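Local coordinates for protein enterotoxin SEN variant (Staphylococcus aureus, PDB 6KRY) that probably acts as a superantigen toxin of the staphylococcal enterotoxin family, which links MHC class II molecules to T-cell receptors, at residues Y25-Q31 with R154-E158; R119-V123 with F135-T139; N182-F188 with S216-I220. Residues are numbered along the deposited sequence.

Contact 1. Residues Y25-Q31 with R154-E158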
# COMPACT_ATOMS: atom_id res chain seq x y z
N TYR A 25 -1.08 3.83 -9.74
CA TYR A 25 0.33 3.87 -9.50
C TYR A 25 1.00 4.99 -10.31
O TYR A 25 2.21 5.10 -10.25
CB TYR A 25 0.99 2.50 -9.73
CG TYR A 25 0.66 1.52 -8.63
CD1 TYR A 25 1.12 1.73 -7.34
CD2 TYR A 25 -0.26 0.50 -8.83
CE1 TYR A 25 0.76 0.88 -6.30
CE2 TYR A 25 -0.63 -0.36 -7.81
CZ TYR A 25 -0.12 -0.16 -6.54
OH TYR A 25 -0.47 -1.00 -5.53
N THR A 26 0.19 5.81 -11.00
CA THR A 26 0.68 7.01 -11.70
C THR A 26 0.26 8.30 -10.99
O THR A 26 1.01 9.26 -10.97
CB THR A 26 0.18 7.03 -13.15
OG1 THR A 26 0.74 5.87 -13.78
CG2 THR A 26 0.58 8.29 -13.89
N ASP A 27 -0.99 8.37 -10.51
CA ASP A 27 -1.55 9.66 -9.99
C ASP A 27 -1.33 9.68 -8.47
O ASP A 27 -1.94 8.83 -7.80
CB ASP A 27 -3.05 9.78 -10.26
CG ASP A 27 -3.42 9.75 -11.74
OD1 ASP A 27 -2.71 10.43 -12.53
OD2 ASP A 27 -4.39 9.05 -12.10
N ILE A 28 -0.47 10.57 -7.97
CA ILE A 28 -0.10 10.59 -6.52
C ILE A 28 -1.33 10.87 -5.65
O ILE A 28 -1.28 10.56 -4.45
CB ILE A 28 1.02 11.57 -6.10
CG1 ILE A 28 0.98 12.93 -6.80
CG2 ILE A 28 2.37 10.91 -6.25
CD1 ILE A 28 -0.37 13.57 -6.86
N THR A 29 -2.42 11.40 -6.23
CA THR A 29 -3.61 11.74 -5.47
C THR A 29 -4.27 10.50 -4.85
O THR A 29 -5.00 10.64 -3.88
CB THR A 29 -4.62 12.55 -6.30
OG1 THR A 29 -4.91 11.80 -7.47
CG2 THR A 29 -4.09 13.91 -6.67
N TRP A 30 -4.01 9.29 -5.35
CA TRP A 30 -4.57 8.08 -4.73
C TRP A 30 -3.90 7.74 -3.39
O TRP A 30 -4.39 6.84 -2.73
CB TRP A 30 -4.42 6.87 -5.67
CG TRP A 30 -5.30 6.91 -6.87
CD1 TRP A 30 -4.90 7.08 -8.16
CD2 TRP A 30 -6.73 6.85 -6.87
NE1 TRP A 30 -6.00 7.08 -8.98
CE2 TRP A 30 -7.13 6.94 -8.22
CE3 TRP A 30 -7.70 6.69 -5.88
CZ2 TRP A 30 -8.47 6.88 -8.60
CZ3 TRP A 30 -9.03 6.65 -6.25
CH2 TRP A 30 -9.40 6.75 -7.59
N GLN A 31 -2.75 8.34 -3.06
CA GLN A 31 -2.00 8.06 -1.85
C GLN A 31 -2.48 8.99 -0.74
O GLN A 31 -2.24 10.18 -0.80
CB GLN A 31 -0.49 8.23 -2.05
CG GLN A 31 0.06 7.20 -3.04
CD GLN A 31 1.55 7.17 -3.31
OE1 GLN A 31 2.35 6.90 -2.41
NE2 GLN A 31 1.93 7.30 -4.58
N ARG A 154 6.22 0.77 -5.55
CA ARG A 154 5.47 0.51 -6.75
C ARG A 154 5.29 1.79 -7.57
O ARG A 154 5.40 1.75 -8.82
CB ARG A 154 4.15 -0.18 -6.42
CG ARG A 154 4.32 -1.63 -6.02
CD ARG A 154 2.99 -2.35 -5.93
NE ARG A 154 3.12 -3.58 -5.14
CZ ARG A 154 2.37 -4.64 -5.28
NH1 ARG A 154 1.64 -4.82 -6.36
NH2 ARG A 154 2.37 -5.53 -4.30
N PHE A 155 5.07 2.93 -6.89
CA PHE A 155 4.92 4.19 -7.56
C PHE A 155 6.20 4.49 -8.39
O PHE A 155 6.15 4.90 -9.55
CB PHE A 155 4.65 5.27 -6.51
CG PHE A 155 4.25 6.57 -7.14
CD1 PHE A 155 2.95 6.76 -7.55
CD2 PHE A 155 5.21 7.55 -7.40
CE1 PHE A 155 2.59 7.94 -8.19
CE2 PHE A 155 4.85 8.75 -8.00
CZ PHE A 155 3.55 8.93 -8.42
N LYS A 156 7.35 4.28 -7.77
CA LYS A 156 8.64 4.52 -8.43
C LYS A 156 8.87 3.51 -9.56
O LYS A 156 9.32 3.85 -10.67
CB LYS A 156 9.74 4.46 -7.40
CG LYS A 156 9.95 5.76 -6.64
CD LYS A 156 11.37 6.28 -6.83
CE LYS A 156 11.79 6.23 -8.29
NZ LYS A 156 12.70 7.35 -8.63
N LEU A 157 8.50 2.26 -9.33
CA LEU A 157 8.65 1.27 -10.40
C LEU A 157 7.74 1.61 -11.58
O LEU A 157 8.10 1.32 -12.77
CB LEU A 157 8.36 -0.15 -9.92
CG LEU A 157 9.29 -0.73 -8.88
CD1 LEU A 157 8.79 -2.11 -8.43
CD2 LEU A 157 10.72 -0.83 -9.37
N GLU A 158 6.54 2.12 -11.31
CA GLU A 158 5.62 2.43 -12.42
C GLU A 158 6.27 3.56 -13.24
O GLU A 158 6.22 3.53 -14.45
CB GLU A 158 4.22 2.80 -11.92
CG GLU A 158 3.27 3.28 -13.00
CD GLU A 158 3.05 2.30 -14.15
OE1 GLU A 158 2.83 2.77 -15.31
OE2 GLU A 158 3.11 1.09 -13.87
O HOH W 1 4.40 6.54 -10.98
O HOH W 2 1.98 5.70 -16.18
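The contact joins the end of helix 15-26 and the turn after it to helix 146-161. Most of it is packing around two aromatic side chains, Y25 and F155. Y25 CA and F155 CA, 5.0 Å apart, are the nearest CA pair. Y25 lies along the helix: its CE1 is 3.6 Å from R154 CB, and its CB is 3.9 Å from E158 CB. F155 takes the t rotamer, which carries its ring across to the turn. There it meets I28 and the backbone of T26, with T26 O 3.5 Å from F155 CE1. Q31 reaches the same ring, with NE2 3.2 Å from F155 CD1.

The polar links between the segments run through water. Water 1 donates to Y25 O (2.7 Å) and to F155 O (2.8 Å). Water 2 donates to T26 OG1 (2.7 Å) and to E158 OE1 (3.2 Å). The polar side chains also have partners elsewhere. R154 forms a salt bridge with D150 and E158 OE2 accepts from the backbone of Y164. T26 bonds to T22 O and Q31 to Y84.

Within the turn, W30 N bonds to D27 O and Q31 N to I28 O, so residues 28-30 form a short 3-10 segment that leads into strand 31-37. Residues 25-31 belong to the OB-fold part and 154-158 to the beta-grasp part, so the contact lies between the two. L86 of strand 86-88 packs on Y25, W30 and Q31, and F204 also touches Y25.

Contact 2. Residues R119-V123 with F135-T139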
# COMPACT_ATOMS: atom_id res chain seq x y z
N ARG A 119 13.71 8.29 7.99
CA ARG A 119 14.46 7.07 7.90
C ARG A 119 14.51 6.70 6.42
O ARG A 119 13.47 6.83 5.69
CB ARG A 119 13.81 5.95 8.71
CG ARG A 119 14.71 4.76 9.04
CD ARG A 119 14.33 4.09 10.36
NE ARG A 119 14.83 4.67 11.60
CZ ARG A 119 14.37 4.38 12.81
NH1 ARG A 119 13.32 3.59 12.96
NH2 ARG A 119 14.95 4.88 13.87
N VAL A 120 15.70 6.28 5.96
CA VAL A 120 15.92 5.91 4.58
C VAL A 120 15.96 4.39 4.47
O VAL A 120 16.60 3.70 5.26
CB VAL A 120 17.21 6.57 4.04
CG1 VAL A 120 17.43 6.21 2.58
CG2 VAL A 120 17.14 8.09 4.19
N ILE A 121 15.24 3.85 3.49
CA ILE A 121 15.19 2.41 3.21
C ILE A 121 15.67 2.17 1.77
O ILE A 121 15.15 2.80 0.83
CB ILE A 121 13.77 1.89 3.44
CG1 ILE A 121 13.39 2.02 4.91
CG2 ILE A 121 13.66 0.46 2.92
CD1 ILE A 121 11.97 1.61 5.24
N GLY A 122 16.67 1.30 1.64
CA GLY A 122 17.30 0.99 0.33
C GLY A 122 16.44 0.00 -0.43
O GLY A 122 15.90 -0.92 0.16
N VAL A 123 16.31 0.24 -1.74
CA VAL A 123 15.63 -0.65 -2.68
C VAL A 123 16.62 -1.01 -3.79
O VAL A 123 17.01 -0.16 -4.57
CB VAL A 123 14.38 0.03 -3.27
CG1 VAL A 123 13.60 -0.93 -4.14
CG2 VAL A 123 13.48 0.67 -2.21
N PHE A 135 17.44 2.77 -5.54
CA PHE A 135 16.86 4.00 -5.04
C PHE A 135 16.45 3.79 -3.58
O PHE A 135 16.50 2.68 -3.09
CB PHE A 135 15.72 4.48 -5.93
CG PHE A 135 14.55 3.55 -6.06
CD1 PHE A 135 13.57 3.49 -5.07
CD2 PHE A 135 14.40 2.78 -7.20
CE1 PHE A 135 12.47 2.68 -5.24
CE2 PHE A 135 13.31 1.93 -7.33
CZ PHE A 135 12.34 1.91 -6.36
N VAL A 136 16.07 4.87 -2.90
CA VAL A 136 15.57 4.76 -1.56
C VAL A 136 14.14 5.27 -1.53
O VAL A 136 13.71 5.96 -2.39
CB VAL A 136 16.43 5.49 -0.52
CG1 VAL A 136 17.89 5.08 -0.62
CG2 VAL A 136 16.26 6.98 -0.63
N ILE A 137 13.44 4.87 -0.47
CA ILE A 137 12.16 5.45 -0.06
C ILE A 137 12.35 5.85 1.40
O ILE A 137 13.29 5.39 2.07
CB ILE A 137 11.00 4.46 -0.25
CG1 ILE A 137 11.21 3.24 0.64
CG2 ILE A 137 10.83 4.06 -1.71
CD1 ILE A 137 10.04 2.29 0.67
N LYS A 138 11.49 6.74 1.88
CA LYS A 138 11.66 7.31 3.18
C LYS A 138 10.35 7.26 3.95
O LYS A 138 9.29 7.22 3.37
CB LYS A 138 12.06 8.78 3.06
CG LYS A 138 13.39 8.97 2.35
CD LYS A 138 13.87 10.39 2.30
CE LYS A 138 14.94 10.51 1.24
NZ LYS A 138 15.82 11.64 1.55
N THR A 139 10.47 7.24 5.27
CA THR A 139 9.32 7.30 6.19
C THR A 139 9.75 8.05 7.44
O THR A 139 10.94 8.05 7.80
CB THR A 139 8.76 5.91 6.52
OG1 THR A 139 7.58 6.02 7.31
CG2 THR A 139 9.73 5.04 7.28
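Five antiparallel pairs join these strands of one beta hairpin. R119-T139, I121-I137 and V123-F135 are hydrogen-bonded pairs, each with two N-H...O bonds. V120-K138 and G122-V136 are the non-hydrogen-bonded pairs between them.

Side chains alternate between the two faces. I121, V123, F135, I137 and T139 share one face with the start of R119. I121 is m and I137 is p, and I121 CB lies 4.0 Å from I137 CG1. F135 is also p, which swings its ring back over the neighbouring strand. V123 CB sits over the ring face, 4.1 Å from the F135 centroid, in a CH-pi contact. R119 starts on this face in the t rotamer, but its guanidinium leads away and bonds to S215.

V120, V136 and K138 occupy the other face. V120 is t and V136 is m, and V120 CG1 comes to 3.3 Å from V136 CB. G122 adds no side chain here.

Strand 130-139 is outermost in the mixed beta-grasp sheet. Helix 146-161 covers the I121 and I137 face through L149 and V153. On the far side of strand 114-127, G122 bonds through its backbone to I220 of strand 218-225.

Contact 3. Residues N182-F188 with S216-I220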
# COMPACT_ATOMS: atom_id res chain seq x y z
N ASN A 182 18.70 -7.55 10.02
CA ASN A 182 19.39 -8.31 11.09
C ASN A 182 19.18 -9.82 10.93
O ASN A 182 19.61 -10.58 11.81
CB ASN A 182 18.95 -7.85 12.48
CG ASN A 182 17.48 -8.09 12.77
OD1 ASN A 182 16.77 -8.77 12.01
ND2 ASN A 182 17.00 -7.55 13.88
N HIS A 183 18.46 -10.24 9.88
CA HIS A 183 18.19 -11.68 9.53
C HIS A 183 17.31 -12.41 10.54
O HIS A 183 17.23 -13.64 10.47
CB HIS A 183 19.49 -12.49 9.37
CG HIS A 183 20.47 -11.81 8.49
ND1 HIS A 183 20.25 -11.67 7.12
CD2 HIS A 183 21.62 -11.16 8.77
CE1 HIS A 183 21.24 -10.97 6.60
NE2 HIS A 183 22.09 -10.64 7.59
N GLN A 184 16.63 -11.68 11.44
CA GLN A 184 15.93 -12.35 12.51
C GLN A 184 14.48 -12.67 12.13
O GLN A 184 13.83 -13.47 12.81
CB GLN A 184 15.98 -11.50 13.76
CG GLN A 184 17.39 -11.37 14.32
CD GLN A 184 17.34 -10.61 15.62
OE1 GLN A 184 16.26 -10.43 16.18
NE2 GLN A 184 18.48 -10.11 16.06
N ASN A 185 13.97 -12.05 11.06
CA ASN A 185 12.60 -12.29 10.57
C ASN A 185 12.67 -12.91 9.18
O ASN A 185 13.54 -12.56 8.39
CB ASN A 185 11.77 -11.01 10.59
CG ASN A 185 12.00 -10.20 11.85
OD1 ASN A 185 12.52 -10.73 12.83
ND2 ASN A 185 11.65 -8.93 11.84
N GLN A 186 11.74 -13.85 8.91
CA GLN A 186 11.65 -14.52 7.63
C GLN A 186 11.26 -13.43 6.61
O GLN A 186 10.41 -12.62 6.85
CB GLN A 186 10.70 -15.72 7.76
CG GLN A 186 9.99 -16.15 6.48
CD GLN A 186 10.82 -17.00 5.55
OE1 GLN A 186 12.04 -16.89 5.47
NE2 GLN A 186 10.15 -17.85 4.79
N SER A 187 11.98 -13.39 5.50
CA SER A 187 11.66 -12.45 4.46
C SER A 187 10.34 -12.87 3.80
O SER A 187 9.89 -14.00 3.95
CB SER A 187 12.78 -12.40 3.49
OG SER A 187 12.81 -13.61 2.76
N PHE A 188 9.69 -11.95 3.09
CA PHE A 188 8.46 -12.27 2.38
C PHE A 188 8.38 -11.39 1.14
O PHE A 188 9.08 -10.37 1.05
CB PHE A 188 7.23 -12.04 3.27
CG PHE A 188 7.11 -10.64 3.81
CD1 PHE A 188 7.83 -10.25 4.92
CD2 PHE A 188 6.29 -9.70 3.19
CE1 PHE A 188 7.71 -8.96 5.43
CE2 PHE A 188 6.17 -8.42 3.70
CZ PHE A 188 6.86 -8.06 4.82
N SER A 216 13.66 0.63 10.79
CA SER A 216 15.14 0.55 10.97
C SER A 216 15.67 -0.78 10.44
O SER A 216 16.86 -0.89 10.18
CB SER A 216 15.61 0.82 12.38
OG SER A 216 15.36 -0.29 13.23
N ASN A 217 14.80 -1.79 10.29
CA ASN A 217 15.29 -3.17 10.15
C ASN A 217 14.94 -3.82 8.81
O ASN A 217 15.08 -5.02 8.71
CB ASN A 217 14.80 -4.09 11.29
CG ASN A 217 15.50 -5.44 11.32
OD1 ASN A 217 16.71 -5.52 11.08
ND2 ASN A 217 14.77 -6.47 11.68
N TYR A 218 14.53 -3.06 7.79
CA TYR A 218 14.10 -3.67 6.56
C TYR A 218 14.78 -2.99 5.37
O TYR A 218 15.10 -1.80 5.37
CB TYR A 218 12.56 -3.67 6.43
CG TYR A 218 11.96 -4.88 7.08
CD1 TYR A 218 11.78 -4.95 8.45
CD2 TYR A 218 11.67 -6.01 6.32
CE1 TYR A 218 11.36 -6.13 9.06
CE2 TYR A 218 11.23 -7.18 6.92
CZ TYR A 218 11.07 -7.24 8.29
OH TYR A 218 10.58 -8.38 8.87
N HIS A 219 15.01 -3.79 4.34
CA HIS A 219 15.42 -3.27 3.02
C HIS A 219 14.65 -4.09 1.99
O HIS A 219 14.04 -5.12 2.33
CB HIS A 219 16.93 -3.33 2.81
CG HIS A 219 17.50 -4.71 2.80
ND1 HIS A 219 17.88 -5.34 3.97
CD2 HIS A 219 17.73 -5.58 1.80
CE1 HIS A 219 18.32 -6.56 3.70
NE2 HIS A 219 18.30 -6.71 2.36
N ILE A 220 14.62 -3.59 0.77
CA ILE A 220 13.72 -4.16 -0.25
C ILE A 220 14.54 -4.56 -1.46
O ILE A 220 15.45 -3.82 -1.85
CB ILE A 220 12.65 -3.13 -0.58
CG1 ILE A 220 11.86 -2.81 0.69
CG2 ILE A 220 11.73 -3.61 -1.70
CD1 ILE A 220 10.94 -1.62 0.52
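N182 and N217 form the polar centre of this surface contact. N217 OD1 accepts from N182 N at 3.0 Å, with a rather bent N-H...O angle of 136°. N217 ND2 donates to N182 OD1 at 3.1 Å. Both ends of the N217 amide are therefore used by one residue, through its backbone and its side chain.

N182 OD1 has a second donor. Q184 N reaches it at 3.0 Å, which closes an Asx turn with H183 as its middle residue. The same oxygen thus bends the loop and ties it to 216-220.

Farther along the loop, N185 points its CB toward the other segment, near the hydroxyl end of Y218. The contact turns apolar at F188 and Y218. F188 CE1 lies 4.2 Å from Y218 CE2, where the two aromatic side chains meet at the base of the loop.

Neighbouring residues satisfy further groups. N185 O accepts from S180 OG, H219 ND1 pairs with N181 OD1, and S216 OG with S214 OG.

The contact binds the connection between strands 173-180 and 188-191 to the start of strand 218-225 in the beta-grasp sheet. Strand 173-180 lies between the other two: backbone bonds join F188 to F178 on one side and H219 to H179 on the other. Helix 146-161 touches F188 through V146 and I220 through V153.

From the N terminus, the chain leaves helix 15-26, runs through the OB-fold strands and enters the beta-grasp part. Contact 1 closes this long loop at helix 146-161, with 122 residues between its segments. Contact 2 is nested inside it and closes the short hairpin 114-127/130-139. Contact 3 comes later, in series with both. It closes a loop with 27 residues between its segments, from 182-188 to strand 218-225 near the end of the chain. Contacts 1 and 2 touch where K156 packs on F135. Contacts 2 and 3 share one sheet, in which strands 114-127 and 218-225 are neighbours. Contacts 1 and 3 do not touch; their nearest atoms are about 7 Å apart.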